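Local coordinates for transcriptional regulator, TetR family (Vibrio parahaemolyticus, PDB 3HE0), which probably binds regulatory DNA as a transcription factor of the TetR family, using an N-terminal helix-turn-helix domain, at residues 27-32 and 57-62. Numbering follows the deposited sequence.
With SO4 (sulfate ion), chain D.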
ATOM      1  N   SER A  27       8.286 -10.654 -11.583  1.00 41.86           N
ATOM      2  CA  SER A  27       8.890  -9.590 -12.388  1.00 42.65           C
ATOM      3  C   SER A  27       7.859  -8.666 -13.085  1.00 43.28           C
ATOM      4  O   SER A  27       8.149  -8.059 -14.118  1.00 43.62           O
ATOM      5  CB  SER A  27       9.910 -10.198 -13.369  1.00 42.77           C
ATOM      6  OG  SER A  27       9.557 -11.524 -13.749  1.00 43.53           O
ATOM      7  N   GLY A  28       6.665  -8.559 -12.497  1.00 43.97           N
ATOM      8  CA  GLY A  28       5.662  -7.550 -12.897  1.00 44.38           C
ATOM      9  C   GLY A  28       4.879  -7.699 -14.206  1.00 44.50           C
ATOM     10  O   GLY A  28       5.241  -8.493 -15.093  1.00 44.34           O
ATOM     11  N   PHE A  29       3.818  -6.886 -14.312  1.00 44.47           N
ATOM     12  CA  PHE A  29       2.906  -6.850 -15.477  1.00 44.52           C
ATOM     13  C   PHE A  29       3.590  -6.594 -16.834  1.00 44.89           C
ATOM     14  O   PHE A  29       3.428  -7.383 -17.773  1.00 45.08           O
ATOM     15  CB  PHE A  29       1.792  -5.805 -15.255  1.00 44.09           C
ATOM     16  CG  PHE A  29       0.769  -6.207 -14.217  1.00 42.96           C
ATOM     17  CD1 PHE A  29      -0.373  -6.926 -14.578  1.00 42.12           C
ATOM     18  CD2 PHE A  29       0.930  -5.865 -12.885  1.00 41.72           C
ATOM     19  CE1 PHE A  29      -1.318  -7.306 -13.620  1.00 41.09           C
ATOM     20  CE2 PHE A  29      -0.025  -6.246 -11.924  1.00 40.51           C
ATOM     21  CZ  PHE A  29      -1.140  -6.968 -12.298  1.00 40.12           C
ATOM     22  N   GLN A  30       4.349  -5.505 -16.936  1.00 45.33           N
ATOM     23  CA  GLN A  30       4.980  -5.109 -18.219  1.00 45.77           C
ATOM     24  C   GLN A  30       6.020  -6.125 -18.738  1.00 45.71           C
ATOM     25  O   GLN A  30       6.277  -6.221 -19.946  1.00 45.26           O
ATOM     26  CB  GLN A  30       5.656  -3.727 -18.091  1.00 45.95           C
ATOM     27  CG  GLN A  30       4.706  -2.554 -17.852  1.00 45.92           C
ATOM     28  CD  GLN A  30       5.451  -1.254 -17.558  1.00 46.17           C
ATOM     29  OE1 GLN A  30       6.236  -0.773 -18.377  1.00 46.03           O
ATOM     30  NE2 GLN A  30       5.205  -0.684 -16.384  1.00 45.47           N
ATOM     31  N   GLY A  31       6.628  -6.862 -17.812  1.00 45.73           N
ATOM     32  CA  GLY A  31       7.651  -7.835 -18.161  1.00 45.55           C
ATOM     33  C   GLY A  31       7.125  -9.062 -18.876  1.00 45.17           C
ATOM     34  O   GLY A  31       7.878  -9.717 -19.588  1.00 45.58           O
ATOM     35  N   LEU A  32       5.833  -9.349 -18.722  1.00 44.36           N
ATOM     36  CA  LEU A  32       5.280 -10.630 -19.111  1.00 43.59           C
ATOM     37  C   LEU A  32       5.435 -10.924 -20.594  1.00 43.40           C
ATOM     38  O   LEU A  32       5.084 -10.116 -21.454  1.00 43.21           O
ATOM     39  CB  LEU A  32       3.809 -10.716 -18.706  1.00 43.92           C
ATOM     40  CG  LEU A  32       3.141 -12.084 -18.879  1.00 44.09           C
ATOM     41  CD1 LEU A  32       3.518 -13.032 -17.770  1.00 44.00           C
ATOM     42  CD2 LEU A  32       1.667 -11.917 -18.899  1.00 45.39           C
ATOM     43  N   HIS A  57      -5.739  -8.728 -22.464  1.00 23.16           N
ATOM     44  CA  HIS A  57      -6.879  -9.454 -21.872  1.00 23.44           C
ATOM     45  C   HIS A  57      -6.448 -10.409 -20.795  1.00 23.06           C
ATOM     46  O   HIS A  57      -7.075 -10.488 -19.749  1.00 22.93           O
ATOM     47  CB  HIS A  57      -7.713 -10.159 -22.944  1.00 23.77           C
ATOM     48  CG  HIS A  57      -8.593  -9.225 -23.689  1.00 21.86           C
ATOM     49  ND1 HIS A  57      -8.160  -8.523 -24.795  1.00 23.30           N
ATOM     50  CD2 HIS A  57      -9.861  -8.828 -23.455  1.00 21.09           C
ATOM     51  CE1 HIS A  57      -9.147  -7.766 -25.238  1.00 22.12           C
ATOM     52  NE2 HIS A  57     -10.182  -7.914 -24.429  1.00 21.69           N
ATOM     53  N   LEU A  58      -5.344 -11.091 -21.031  1.00 23.95           N
ATOM     54  CA  LEU A  58      -4.745 -11.937 -19.987  1.00 25.23           C
ATOM     55  C   LEU A  58      -4.481 -11.137 -18.711  1.00 25.15           C
ATOM     56  O   LEU A  58      -4.828 -11.579 -17.638  1.00 24.68           O
ATOM     57  CB  LEU A  58      -3.455 -12.584 -20.472  1.00 24.67           C
ATOM     58  CG  LEU A  58      -2.650 -13.402 -19.474  1.00 27.87           C
ATOM     59  CD1 LEU A  58      -3.444 -14.598 -18.932  1.00 26.00           C
ATOM     60  CD2 LEU A  58      -1.387 -13.850 -20.218  1.00 29.76           C
ATOM     61  N   LEU A  59      -3.891  -9.951 -18.833  1.00 26.52           N
ATOM     62  CA  LEU A  59      -3.584  -9.138 -17.631  1.00 27.14           C
ATOM     63  C   LEU A  59      -4.845  -8.812 -16.830  1.00 27.02           C
ATOM     64  O   LEU A  59      -4.853  -8.913 -15.598  1.00 27.64           O
ATOM     65  CB  LEU A  59      -2.776  -7.857 -17.991  1.00 27.38           C
ATOM     66  CG  LEU A  59      -1.402  -8.170 -18.640  1.00 29.54           C
ATOM     67  CD1 LEU A  59      -0.537  -6.961 -18.998  1.00 29.83           C
ATOM     68  CD2 LEU A  59      -0.589  -9.107 -17.761  1.00 31.98           C
ATOM     69  N   GLU A  60      -5.923  -8.467 -17.517  1.00 27.12           N
ATOM     70  CA  GLU A  60      -7.172  -8.140 -16.830  1.00 27.57           C
ATOM     71  C   GLU A  60      -7.711  -9.331 -16.068  1.00 26.96           C
ATOM     72  O   GLU A  60      -8.273  -9.182 -14.973  1.00 26.32           O
ATOM     73  CB  GLU A  60      -8.226  -7.643 -17.831  1.00 28.05           C
ATOM     74  CG  GLU A  60      -9.539  -7.207 -17.183  1.00 31.88           C
ATOM     75  CD  GLU A  60      -9.368  -6.047 -16.145  1.00 38.79           C
ATOM     76  OE1 GLU A  60      -8.403  -5.221 -16.241  1.00 39.33           O
ATOM     77  OE2 GLU A  60     -10.209  -5.988 -15.209  1.00 43.77           O
ATOM     78  N   GLU A  61      -7.553 -10.512 -16.659  1.00 26.35           N
ATOM     79  CA  GLU A  61      -8.051 -11.732 -16.050  1.00 26.85           C
ATOM     80  C   GLU A  61      -7.180 -12.052 -14.870  1.00 25.72           C
ATOM     81  O   GLU A  61      -7.656 -12.592 -13.890  1.00 25.76           O
ATOM     82  CB  GLU A  61      -8.020 -12.915 -17.034  1.00 27.61           C
ATOM     83  CG  GLU A  61      -8.989 -12.785 -18.177  1.00 32.09           C
ATOM     84  CD  GLU A  61     -10.402 -12.587 -17.658  1.00 38.88           C
ATOM     85  OE1 GLU A  61     -10.825 -13.395 -16.795  1.00 44.05           O
ATOM     86  OE2 GLU A  61     -11.070 -11.596 -18.054  1.00 43.66           O
ATOM     87  N   VAL A  62      -5.903 -11.740 -14.962  1.00 25.18           N
ATOM     88  CA  VAL A  62      -5.025 -11.902 -13.810  1.00 25.68           C
ATOM     89  C   VAL A  62      -5.511 -11.006 -12.638  1.00 25.98           C
ATOM     90  O   VAL A  62      -5.748 -11.489 -11.537  1.00 24.37           O
ATOM     91  CB  VAL A  62      -3.529 -11.652 -14.187  1.00 25.61           C
ATOM     92  CG1 VAL A  62      -2.691 -11.345 -12.959  1.00 25.31           C
ATOM     93  CG2 VAL A  62      -2.966 -12.870 -14.929  1.00 24.96           C
TER
HETATM   94  S   SO4 D 194       4.879  -3.465 -13.619  1.00121.63           S
HETATM   95  O1  SO4 D 194       3.771  -3.226 -14.536  1.00121.89           O
HETATM   96  O2  SO4 D 194       5.669  -4.583 -14.125  1.00121.46           O
HETATM   97  O3  SO4 D 194       4.336  -3.736 -12.282  1.00120.66           O
HETATM   98  O4  SO4 D 194       5.756  -2.298 -13.602  1.00121.62           O
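Phe29 meets Leu59 and Val62, and Leu32 meets Leu58 and Leu59; apolar side chains carry the contact, no hydrogen bond joins the two segments, and 230 Å² is buried between them. Phe29 begins beside the sulfate, its CB 3.3 Å from sulfate O1. CG lies anti to the carbonyl carbon (chi1 -71°), and from it the ring runs on to Leu59 and Val62. CD1 is 3.9 Å from Leu59 CD2, which sits at the edge near the ring plane. CE1 is 4.3 Å from Val62 CG1, approached obliquely. CD2, across the ring from CD1, lies 4.1 Å from sulfate O3, also near the plane. Leu59 CD2 is shared: it also lies 3.8 Å from Leu32 CD2, the two leucines sliding past each other in opposite directions. That Leu32 methyl meets Leu58 CD2 at 3.8 Å, these side chains crossing at about a right angle. Phe29 and Leu32 end a type I turn, closed by Leu32 N to Phe29 O (3.2 Å). The sulfate is hydrogen-bonded to Gln30 N, Arg109 and Arg109 of the second subunit. Within the predicted DNA-binding domain, the loop between helices 13-27 and 34-41 thus packs against helix 55-74, with Val62 reaching helix 13-27 and Leu58 helix 34-41.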